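Local coordinates for protein diol-dehydratase (Roseburia inulinivorans, PDB 5I2A) that probably works as a glycyl radical lyase that dehydrates 1,2-propanediol without the help of vitamin B12, at residues 119-122 / 123-127. Residues are numbered along the deposited sequence; the frame is centred on the assembly and turned at random.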
# COMPACT_ATOMS: atom_id res chain seq x y z
N LYS A 119 20.18 23.15 14.35
CA LYS A 119 19.20 24.02 13.70
C LYS A 119 18.75 23.46 12.36
O LYS A 119 17.57 23.50 12.04
CB LYS A 119 19.76 25.44 13.51
CG LYS A 119 20.04 26.17 14.82
CD LYS A 119 19.04 25.79 15.92
CE LYS A 119 17.69 26.51 15.76
NZ LYS A 119 16.79 26.32 16.94
N ARG A 120 19.69 22.95 11.58
CA ARG A 120 19.35 22.39 10.29
C ARG A 120 18.48 21.13 10.41
O ARG A 120 17.57 20.94 9.62
CB ARG A 120 20.61 22.08 9.51
CG ARG A 120 21.43 23.32 9.23
CD ARG A 120 22.14 23.20 7.92
NE ARG A 120 23.43 22.61 8.05
CZ ARG A 120 24.02 21.84 7.14
NH1 ARG A 120 23.40 21.52 6.02
NH2 ARG A 120 25.23 21.39 7.38
N LEU A 121 18.77 20.29 11.40
CA LEU A 121 17.98 19.08 11.61
C LEU A 121 16.56 19.44 12.04
O LEU A 121 15.61 18.81 11.60
CB LEU A 121 18.64 18.16 12.65
CG LEU A 121 19.89 17.42 12.18
CD1 LEU A 121 20.51 16.55 13.27
CD2 LEU A 121 19.58 16.59 10.93
N LEU A 122 16.42 20.47 12.88
CA LEU A 122 15.10 20.87 13.34
C LEU A 122 14.20 21.25 12.17
O LEU A 122 13.04 20.84 12.11
CB LEU A 122 15.18 22.03 14.33
CG LEU A 122 15.65 21.68 15.73
CD1 LEU A 122 15.80 22.94 16.59
CD2 LEU A 122 14.70 20.70 16.39
N ALA A 123 14.76 22.01 11.24
CA ALA A 123 14.02 22.47 10.09
C ALA A 123 13.69 21.32 9.15
O ALA A 123 12.57 21.22 8.65
CB ALA A 123 14.79 23.56 9.34
N ALA A 124 14.68 20.47 8.88
CA ALA A 124 14.45 19.35 7.99
C ALA A 124 13.51 18.31 8.59
O ALA A 124 12.63 17.81 7.90
CB ALA A 124 15.77 18.71 7.61
N ASP A 125 13.67 18.01 9.88
CA ASP A 125 12.87 16.97 10.53
C ASP A 125 11.37 17.30 10.56
O ASP A 125 10.54 16.39 10.55
CB ASP A 125 13.32 16.74 11.97
CG ASP A 125 14.70 16.09 12.09
OD1 ASP A 125 15.24 15.55 11.11
OD2 ASP A 125 15.24 16.14 13.21
N ALA A 126 11.04 18.58 10.65
CA ALA A 126 9.66 18.99 10.83
C ALA A 126 8.77 18.42 9.74
O ALA A 126 7.62 18.10 9.97
CB ALA A 126 9.53 20.51 10.88
N TYR A 127 9.33 18.28 8.55
CA TYR A 127 8.62 17.70 7.42
C TYR A 127 8.17 16.25 7.67
O TYR A 127 7.14 15.82 7.16
CB TYR A 127 9.50 17.73 6.17
CG TYR A 127 8.80 17.13 4.97
CD1 TYR A 127 7.81 17.84 4.29
CD2 TYR A 127 9.10 15.85 4.54
CE1 TYR A 127 7.16 17.29 3.20
CE2 TYR A 127 8.45 15.29 3.47
CZ TYR A 127 7.49 16.02 2.80
OH TYR A 127 6.87 15.46 1.72
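D125 folds its carboxylate back over the peptide oxygen of L121, one helical turn earlier. CG of D125 lies beside its own backbone N and anti to the carbonyl carbon (chi1 -69°), which turns it back along the helix, and its approach to 2.9 Å from L121 O shows where it ends. The carboxylate lays its flat face against L121 O, which stands nearly above CG, with OD1 and OD2 of D125 at 3.3 and 3.1 Å from it; as all three oxygens are acceptors, this is proximity without a bond. What the L121 carbonyl does receive is the amide of D125, with D125 N to L121 O at 2.7 Å and an N-H...O angle of 159°. OD2 of D125 also passes 4.0 Å from CB of L121, the one place where these two side chains meet. The leucine chain itself leads off the helix, away from the aspartate. CB of A124 lies 3.5 Å from R120 O, the oxygen that accepts the bond from A124 N at 3.0 Å. The i to i+4 ladder is completed by A123 N to K119 O and by a weak bond from A126 N to L122 O, where the angle drops to 139°. Shortening D125 to an alanine leaves the amide bond to L121 but would probably take away the carboxylate face over L121 O and open a gap beside P89 and Y93. OD2 of D125 also lies close to E97 OE2, so one of the two acids may hold a proton. Among the neighbours of helix 115-125 are helix 32-43 and helix 94-97: L121 meets A34 of the former and L96 of the latter, L122 touches E97, R120 forms a salt bridge with E35, and A124 O accepts a hydrogen bond from T38 OG1, joining this local turn to helix 32-43.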